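Local atomic coordinates of replication protein (Sphinx1.76-related DNA, PDB entry 6H24), a protein that probably initiates replication of its parent plasmid-like DNA as a Rep-type initiator, represented here by its N-terminal winged-helix (WH1) domain. Residues A63-C71 against Y102-I111. Residues are numbered along the deposited sequence; the frame is centred on the assembly and turned at random. Where two conformers were deposited one is given.
Sequences AYQALKDAC and YMDDTATVEI
Tyr64 reaches from the helix to Asp104 and Ala107 in the hairpin turn and is held there at both its hydroxyl and its ring, a worked example of how one aromatic residue can tie a helix to a hairpin, probably the wing of the winged-helix fold. Its CG lies opposite the backbone N (chi1 171°), which carries the ring down to the hairpin, where Ala107 CA sits over one face in a CH-pi contact, 3.8 Å from the ring centroid and displaced toward the rim. At the ring's edge, OH donates a short 2.6 Å hydrogen bond to Asp104 OD1, taken on the anti lone pair; ring and carboxylate stand nearly perpendicular, 84° apart. The same oxygen accepts from Lys68 NZ at 3.0 Å, on its syn side, in a salt bridge that probably stabilises the carboxylate as an anion. With CG anti to the backbone N and the rest of the chain extended, Lys68 runs across the Tyr102 ring and places CE 3.5 Å from its centroid, almost directly above it, while NZ makes an off-centre cation-pi contact with that ring. A phenylalanine at Tyr64 would probably keep the packing on Ala107 but lose the hydroxyl bond to Asp104 OD1, leaving the carboxylate freer to turn about its contact with Lys68. Toward the interior the contact becomes apolar: Cys71 SG rests 3.8 Å from Val109 CB and 4.0 Å from Ile111 CG2, and Val109 CG1 approaches Leu67 CB. A G1 beta bulge shapes the turn, with Met103 set opposite Ala107 and Thr108. Helix 60-75 thus packs on a hairpin whose strand 108-113 is central in its three-stranded sheet, flanked by strands 45-48 and 97-103; Leu24 of helix 19-34 packs against both Cys71 and Val109, and Tyr102 continues the sheet into a strand of the second subunit.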
loop_
_atom_site.group_PDB
_atom_site.type_symbol
_atom_site.label_atom_id
_atom_site.label_comp_id
_atom_site.label_asym_id
_atom_site.label_seq_id
_atom_site.Cartn_x
_atom_site.Cartn_y
_atom_site.Cartn_z
ATOM N N ALA A 63 6.509 -22.065 12.538
ATOM C CA ALA A 63 7.185 -20.815 12.201
ATOM C C ALA A 63 6.623 -20.217 10.920
ATOM O O ALA A 63 6.316 -19.022 10.866
ATOM C CB ALA A 63 8.690 -21.052 12.065
ATOM N N TYR A 64 6.452 -21.036 9.880
ATOM C CA TYR A 64 5.947 -20.502 8.622
ATOM C C TYR A 64 4.521 -19.981 8.771
ATOM O O TYR A 64 4.213 -18.867 8.341
ATOM C CB TYR A 64 6.016 -21.554 7.522
ATOM C CG TYR A 64 5.311 -21.125 6.254
ATOM C CD1 TYR A 64 5.728 -20.007 5.552
ATOM C CD2 TYR A 64 4.216 -21.827 5.776
ATOM C CE1 TYR A 64 5.079 -19.608 4.392
ATOM C CE2 TYR A 64 3.560 -21.438 4.618
ATOM C CZ TYR A 64 3.999 -20.325 3.931
ATOM O OH TYR A 64 3.358 -19.927 2.781
ATOM N N GLN A 65 3.633 -20.770 9.388
ATOM C CA GLN A 65 2.261 -20.304 9.567
ATOM C C GLN A 65 2.224 -19.005 10.364
ATOM O O GLN A 65 1.424 -18.108 10.073
ATOM C CB GLN A 65 1.417 -21.374 10.255
ATOM C CG GLN A 65 -0.076 -21.065 10.254
ATOM C CD GLN A 65 -0.668 -21.077 8.848
ATOM O OE1 GLN A 65 -0.475 -22.029 8.089
ATOM N NE2 GLN A 65 -1.377 -20.015 8.495
ATOM N N ALA A 66 3.082 -18.888 11.385
ATOM C CA ALA A 66 3.145 -17.658 12.164
ATOM C C ALA A 66 3.499 -16.468 11.285
ATOM O O ALA A 66 2.884 -15.400 11.394
ATOM C CB ALA A 66 4.175 -17.807 13.286
ATOM N N LEU A 67 4.475 -16.638 10.395
ATOM C CA LEU A 67 4.836 -15.569 9.470
ATOM C C LEU A 67 3.701 -15.267 8.501
ATOM O O LEU A 67 3.389 -14.098 8.238
ATOM C CB LEU A 67 6.084 -15.968 8.693
ATOM C CG LEU A 67 7.410 -16.021 9.434
ATOM C CD1 LEU A 67 8.441 -16.509 8.446
ATOM C CD2 LEU A 67 7.780 -14.661 10.001
ATOM N N LYS A 68 3.069 -16.310 7.964
ATOM C CA LYS A 68 1.949 -16.120 7.050
ATOM C C LYS A 68 0.841 -15.317 7.713
ATOM O O LYS A 68 0.297 -14.372 7.122
ATOM C CB LYS A 68 1.453 -17.496 6.608
ATOM C CG LYS A 68 0.468 -17.521 5.476
ATOM C CD LYS A 68 0.402 -18.937 4.931
ATOM C CE LYS A 68 -0.845 -19.155 4.111
ATOM N NZ LYS A 68 -1.009 -20.575 3.687
ATOM N N ASP A 69 0.498 -15.673 8.953
ATOM C CA ASP A 69 -0.535 -14.949 9.686
ATOM C C ASP A 69 -0.089 -13.538 10.056
ATOM O O ASP A 69 -0.907 -12.614 10.073
ATOM C CB ASP A 69 -0.934 -15.734 10.937
ATOM C CG ASP A 69 -1.734 -16.982 10.610
ATOM O OD1 ASP A 69 -1.678 -17.949 11.396
ATOM O OD2 ASP A 69 -2.390 -17.006 9.549
ATOM N N ALA A 70 1.197 -13.354 10.383
ATOM C CA ALA A 70 1.697 -12.018 10.708
ATOM C C ALA A 70 1.611 -11.084 9.505
ATOM O O ALA A 70 1.319 -9.890 9.655
ATOM C CB ALA A 70 3.141 -12.103 11.197
ATOM N N CYS A 71 1.871 -11.607 8.304
ATOM C CA CYS A 71 1.723 -10.804 7.092
ATOM C C CYS A 71 0.313 -10.243 6.979
ATOM O O CYS A 71 0.122 -9.049 6.721
ATOM C CB CYS A 71 2.058 -11.648 5.861
ATOM S SG CYS A 71 3.834 -11.892 5.601
ATOM N N TYR A 102 2.739 -15.144 0.051
ATOM C CA TYR A 102 3.260 -16.336 0.701
ATOM C C TYR A 102 3.386 -17.473 -0.295
ATOM O O TYR A 102 2.564 -17.623 -1.208
ATOM C CB TYR A 102 2.372 -16.771 1.877
ATOM C CG TYR A 102 0.974 -17.151 1.473
ATOM C CD1 TYR A 102 0.691 -18.426 1.011
ATOM C CD2 TYR A 102 -0.068 -16.243 1.578
ATOM C CE1 TYR A 102 -0.596 -18.784 0.637
ATOM C CE2 TYR A 102 -1.357 -16.590 1.220
ATOM C CZ TYR A 102 -1.613 -17.859 0.748
ATOM O OH TYR A 102 -2.899 -18.208 0.390
ATOM N N MET A 103 4.416 -18.293 -0.075
ATOM C CA MET A 103 4.687 -19.489 -0.870
ATOM C C MET A 103 4.721 -20.692 0.070
ATOM O O MET A 103 5.723 -20.919 0.759
ATOM C CB MET A 103 6.005 -19.357 -1.617
ATOM C CG MET A 103 6.045 -18.219 -2.603
ATOM S SD MET A 103 7.662 -18.078 -3.376
ATOM C CE MET A 103 7.718 -19.625 -4.274
ATOM N N ASP A 104 3.646 -21.473 0.075
ATOM C CA ASP A 104 3.557 -22.613 0.978
ATOM C C ASP A 104 4.665 -23.627 0.723
ATOM O O ASP A 104 5.169 -24.251 1.666
ATOM C CB ASP A 104 2.196 -23.284 0.825
ATOM C CG ASP A 104 1.072 -22.467 1.424
ATOM O OD1 ASP A 104 1.343 -21.485 2.140
ATOM O OD2 ASP A 104 -0.102 -22.803 1.147
ATOM N N ASP A 105 5.015 -23.856 -0.544
ATOM C CA ASP A 105 5.925 -24.951 -0.869
ATOM C C ASP A 105 7.360 -24.681 -0.416
ATOM O O ASP A 105 8.123 -25.637 -0.231
ATOM C CB ASP A 105 5.879 -25.242 -2.371
ATOM C CG ASP A 105 4.594 -25.946 -2.787
ATOM O OD1 ASP A 105 3.751 -26.229 -1.906
ATOM O OD2 ASP A 105 4.426 -26.218 -3.993
ATOM N N THR A 106 7.751 -23.415 -0.265
ATOM C CA THR A 106 9.097 -23.059 0.170
ATOM C C THR A 106 9.148 -22.400 1.544
ATOM O O THR A 106 10.232 -21.992 1.976
ATOM C CB THR A 106 9.756 -22.119 -0.848
ATOM O OG1 THR A 106 8.934 -20.958 -1.031
ATOM C CG2 THR A 106 9.952 -22.820 -2.181
ATOM N N ALA A 107 8.019 -22.278 2.234
ATOM C CA ALA A 107 7.973 -21.657 3.559
ATOM C C ALA A 107 8.627 -20.279 3.545
ATOM O O ALA A 107 9.482 -19.964 4.377
ATOM C CB ALA A 107 8.635 -22.546 4.610
ATOM N N THR A 108 8.202 -19.453 2.592
ATOM C CA THR A 108 8.677 -18.083 2.460
ATOM C C THR A 108 7.491 -17.144 2.315
ATOM O O THR A 108 6.426 -17.528 1.813
ATOM C CB THR A 108 9.607 -17.921 1.250
ATOM O OG1 THR A 108 8.890 -18.213 0.046
ATOM C CG2 THR A 108 10.781 -18.866 1.353
ATOM N N VAL A 109 7.681 -15.908 2.769
ATOM C CA VAL A 109 6.722 -14.833 2.573
ATOM C C VAL A 109 7.446 -13.661 1.909
ATOM O O VAL A 109 8.675 -13.629 1.812
ATOM C CB VAL A 109 6.054 -14.393 3.893
ATOM C CG1 VAL A 109 5.292 -15.565 4.531
ATOM C CG2 VAL A 109 7.083 -13.836 4.850
ATOM N N GLU A 110 6.659 -12.703 1.424
ATOM C CA GLU A 110 7.168 -11.537 0.718
ATOM C C GLU A 110 6.364 -10.325 1.164
ATOM O O GLU A 110 5.144 -10.410 1.295
ATOM C CB GLU A 110 7.024 -11.675 -0.798
ATOM C CG GLU A 110 8.072 -12.483 -1.497
ATOM C CD GLU A 110 7.956 -12.335 -3.000
ATOM O OE1 GLU A 110 7.121 -11.519 -3.454
ATOM O OE2 GLU A 110 8.678 -13.041 -3.724
ATOM N N ILE A 111 7.027 -9.185 1.337
ATOM C CA ILE A 111 6.329 -7.952 1.673
ATOM C C ILE A 111 6.951 -6.797 0.901
ATOM O O ILE A 111 8.123 -6.842 0.521
ATOM C CB ILE A 111 6.343 -7.633 3.187
ATOM C CG1 ILE A 111 7.759 -7.353 3.704
ATOM C CG2 ILE A 111 5.719 -8.779 3.985
ATOM C CD1 ILE A 111 7.778 -6.857 5.141
#